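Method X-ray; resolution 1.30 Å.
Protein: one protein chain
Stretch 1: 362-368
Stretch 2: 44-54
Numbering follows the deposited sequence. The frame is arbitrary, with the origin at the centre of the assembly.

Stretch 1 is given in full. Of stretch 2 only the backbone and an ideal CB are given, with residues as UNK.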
# COMPACT_ATOMS: atom_id res chain seq x y z
N VAL A 362 7.97 -0.98 3.92
CA VAL A 362 7.63 -2.18 3.17
C VAL A 362 7.17 -1.75 1.79
O VAL A 362 6.72 -0.62 1.59
CB VAL A 362 6.53 -3.00 3.88
CG1 VAL A 362 7.09 -3.72 5.09
CG2 VAL A 362 5.39 -2.08 4.30
N TRP A 363 7.27 -2.67 0.83
CA TRP A 363 6.64 -2.52 -0.48
C TRP A 363 5.45 -3.46 -0.50
O TRP A 363 5.58 -4.65 -0.78
CB TRP A 363 7.61 -2.83 -1.62
CG TRP A 363 8.62 -1.76 -1.85
CD1 TRP A 363 8.79 -0.60 -1.14
CD2 TRP A 363 9.60 -1.75 -2.89
NE1 TRP A 363 9.82 0.13 -1.68
CE2 TRP A 363 10.35 -0.56 -2.75
CE3 TRP A 363 9.93 -2.64 -3.91
CZ2 TRP A 363 11.40 -0.23 -3.60
CZ3 TRP A 363 10.98 -2.32 -4.76
CH2 TRP A 363 11.70 -1.12 -4.60
N ILE A 364 4.27 -2.92 -0.17
CA ILE A 364 3.07 -3.74 -0.19
C ILE A 364 2.56 -3.88 -1.62
O ILE A 364 2.50 -4.98 -2.17
CB ILE A 364 2.00 -3.21 0.78
CG1 ILE A 364 2.54 -3.14 2.22
CG2 ILE A 364 0.78 -4.11 0.74
CD1 ILE A 364 3.07 -4.46 2.78
N LYS A 365 2.23 -2.76 -2.27
CA LYS A 365 1.98 -2.81 -3.70
C LYS A 365 3.29 -3.12 -4.43
O LYS A 365 4.31 -2.50 -4.13
CB LYS A 365 1.47 -1.45 -4.17
CG LYS A 365 1.18 -1.38 -5.65
CD LYS A 365 -0.06 -2.16 -6.02
CE LYS A 365 -0.37 -2.02 -7.51
NZ LYS A 365 -1.69 -2.61 -7.89
N PRO A 366 3.31 -4.06 -5.37
CA PRO A 366 4.56 -4.35 -6.10
C PRO A 366 4.75 -3.37 -7.24
O PRO A 366 3.89 -3.27 -8.13
CB PRO A 366 4.34 -5.78 -6.63
CG PRO A 366 3.15 -6.33 -5.84
CD PRO A 366 2.29 -5.10 -5.62
N PRO A 367 5.85 -2.61 -7.25
CA PRO A 367 6.06 -1.65 -8.34
C PRO A 367 5.99 -2.33 -9.70
O PRO A 367 6.55 -3.40 -9.92
CB PRO A 367 7.47 -1.11 -8.06
CG PRO A 367 7.62 -1.25 -6.57
CD PRO A 367 6.89 -2.52 -6.21
N GLY A 368 5.27 -1.68 -10.62
CA GLY A 368 5.07 -2.20 -11.96
C GLY A 368 3.70 -2.79 -12.20
O GLY A 368 3.28 -2.88 -13.36
N UNK A 44 18.31 -3.97 -9.91
CA UNK A 44 18.36 -3.73 -8.46
C UNK A 44 16.98 -3.84 -7.83
O UNK A 44 16.82 -4.43 -6.76
CB UNK A 44 18.95 -2.35 -8.17
N UNK A 45 15.97 -3.27 -8.49
CA UNK A 45 14.61 -3.32 -7.96
C UNK A 45 14.15 -4.77 -7.79
O UNK A 45 13.45 -5.10 -6.82
CB UNK A 45 13.65 -2.56 -8.88
N UNK A 46 14.54 -5.65 -8.72
CA UNK A 46 14.11 -7.05 -8.69
C UNK A 46 14.55 -7.80 -7.45
O UNK A 46 13.97 -8.85 -7.13
CB UNK A 46 14.64 -7.78 -9.93
N UNK A 47 15.56 -7.31 -6.73
CA UNK A 47 16.00 -7.96 -5.52
C UNK A 47 15.26 -7.56 -4.27
O UNK A 47 15.56 -8.08 -3.19
CB UNK A 47 17.49 -7.69 -5.32
N UNK A 48 14.28 -6.65 -4.37
CA UNK A 48 13.62 -6.11 -3.19
C UNK A 48 12.36 -6.90 -2.83
O UNK A 48 11.72 -7.49 -3.71
CB UNK A 48 13.27 -4.64 -3.42
N UNK A 49 12.01 -6.91 -1.54
CA UNK A 49 10.84 -7.68 -1.08
C UNK A 49 9.53 -6.93 -1.30
O UNK A 49 9.42 -5.74 -0.97
CB UNK A 49 10.99 -8.02 0.40
N UNK A 50 8.53 -7.64 -1.83
CA UNK A 50 7.20 -7.10 -2.06
C UNK A 50 6.16 -8.06 -1.49
O UNK A 50 6.41 -9.26 -1.35
CB UNK A 50 6.96 -6.86 -3.55
N UNK A 51 4.98 -7.53 -1.19
CA UNK A 51 3.92 -8.36 -0.64
C UNK A 51 3.25 -9.18 -1.73
O UNK A 51 3.14 -8.75 -2.88
CB UNK A 51 2.88 -7.50 0.08
N UNK A 52 2.78 -10.36 -1.34
CA UNK A 52 1.96 -11.20 -2.19
C UNK A 52 0.50 -10.91 -1.89
O UNK A 52 0.06 -11.00 -0.73
CB UNK A 52 2.28 -12.68 -1.98
N UNK A 53 -0.27 -10.56 -2.92
CA UNK A 53 -1.66 -10.16 -2.76
C UNK A 53 -2.58 -11.34 -3.04
O UNK A 53 -2.56 -11.91 -4.13
CB UNK A 53 -2.00 -8.99 -3.68
N UNK A 54 -3.41 -11.69 -2.05
CA UNK A 54 -4.52 -12.61 -2.29
C UNK A 54 -5.74 -11.75 -2.68
O UNK A 54 -6.65 -11.51 -1.90
CB UNK A 54 -4.81 -13.48 -1.06

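Position 44 lies on a helix that enters from earlier in the chain, and its ideal CB has nothing of stretch 1 within 5.5 Å, so stretch 1 sets no preference. The residue is Thr-44. At position 45, still helical, CA-to-CB points sideways and the CB sits 4.9 Å from Trp-363 CZ3; a medium aliphatic side chain would reach the indole. Val-45 is found, its CG1 4.0 Å from Trp-363 CZ3 at the edge of the ring.

Positions 46 and 47 form the middle of a type I turn closed by the amide of 48 on the carbonyl of Val-45 (N to O, 3.0 Å). Position 46 points away, so many would serve: Ala-46. Position 47, with phi/psi of -87/0, has room for a CB, so glycine is allowed rather than required; Gly-47 occupies it.

Position 48 points toward stretch 1, with its CB already 3.5 Å from Trp-363 CZ3. Any side chain must therefore begin against the indole, and polar or apolar types could do so. Gln-48 packs its CB there, while its amide makes no hydrogen bond to stretch 1.

At position 49 the CB touches nothing of stretch 1, but phi of -82° is compatible with proline, among many others. In Pro-49 the carbonyl does the work: a water donates to Pro-49 O (2.8 Å) and accepts from Trp-363 N (2.8 Å), linking the backbones.

Position 50 points sideways, its CB 3.8 Å from Trp-363 O and 4.2 Å from Pro-366 CB. A small or beta-branched residue would suit this space beside the indole and prolines. Thr-50, with chi1 in p, brings CG2 to 3.8 Å from Trp-363 CE3 and 4.0 Å from Pro-367 CD.

Position 51 faces stretch 1 squarely, its CB 3.4 Å from Ile-364 O; so close an approach favours a small residue. Ala-51 fits, its CB 4.0 Å from Ile-364 CG2, and its N donates to Trp-363 O (3.0 Å).

Position 52 begins a strand and points away, leaving the choice open; it is Val-52.

Position 53 points toward stretch 1 but starts beyond 5.5 Å, so a long side chain is needed to reach it. Ile-364 O invites a donor, and apolar surface lies nearby, so tryptophan, or perhaps a long polar chain, would suit. Trp-53 does both: NE1 donates to Ile-364 O (2.8 Å, 162°), and CZ2 lies 3.9 Å from Ile-364 CG2.

Position 54 is out of reach; it is Met-54.

Stretch 2 (44-54) TVAGQPTAVWM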
# COMPACT_ATOMS: atom_id res chain seq x y z
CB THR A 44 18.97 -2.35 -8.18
OG1 THR A 44 20.28 -2.30 -8.74
CG2 THR A 44 19.04 -2.09 -6.68
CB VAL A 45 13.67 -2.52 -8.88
CG1 VAL A 45 12.21 -2.73 -8.52
CG2 VAL A 45 14.02 -1.04 -8.82
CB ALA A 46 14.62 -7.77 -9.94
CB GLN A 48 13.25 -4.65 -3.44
CG GLN A 48 14.49 -3.78 -3.58
CD GLN A 48 15.35 -3.86 -2.34
OE1 GLN A 48 14.87 -3.57 -1.25
NE2 GLN A 48 16.61 -4.29 -2.49
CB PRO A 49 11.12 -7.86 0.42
CG PRO A 49 11.87 -6.63 0.78
CD PRO A 49 12.74 -6.30 -0.42
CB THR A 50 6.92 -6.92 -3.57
OG1 THR A 50 7.15 -8.16 -4.25
CG2 THR A 50 7.81 -5.84 -4.16
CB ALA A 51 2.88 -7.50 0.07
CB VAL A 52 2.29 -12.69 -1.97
CG1 VAL A 52 1.30 -13.57 -2.71
CG2 VAL A 52 3.72 -12.96 -2.42
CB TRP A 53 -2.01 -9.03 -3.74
CG TRP A 53 -1.40 -7.72 -3.39
CD1 TRP A 53 -0.06 -7.41 -3.33
CD2 TRP A 53 -2.11 -6.51 -3.05
NE1 TRP A 53 0.10 -6.09 -2.98
CE2 TRP A 53 -1.13 -5.52 -2.80
CE3 TRP A 53 -3.46 -6.18 -2.93
CZ2 TRP A 53 -1.48 -4.22 -2.42
CZ3 TRP A 53 -3.79 -4.88 -2.57
CH2 TRP A 53 -2.81 -3.92 -2.32
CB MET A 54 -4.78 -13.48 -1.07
CG MET A 54 -3.65 -14.48 -0.80
SD MET A 54 -3.52 -15.78 -2.06
CE MET A 54 -1.95 -15.41 -2.83
O HOH W 1 8.46 -5.13 1.62
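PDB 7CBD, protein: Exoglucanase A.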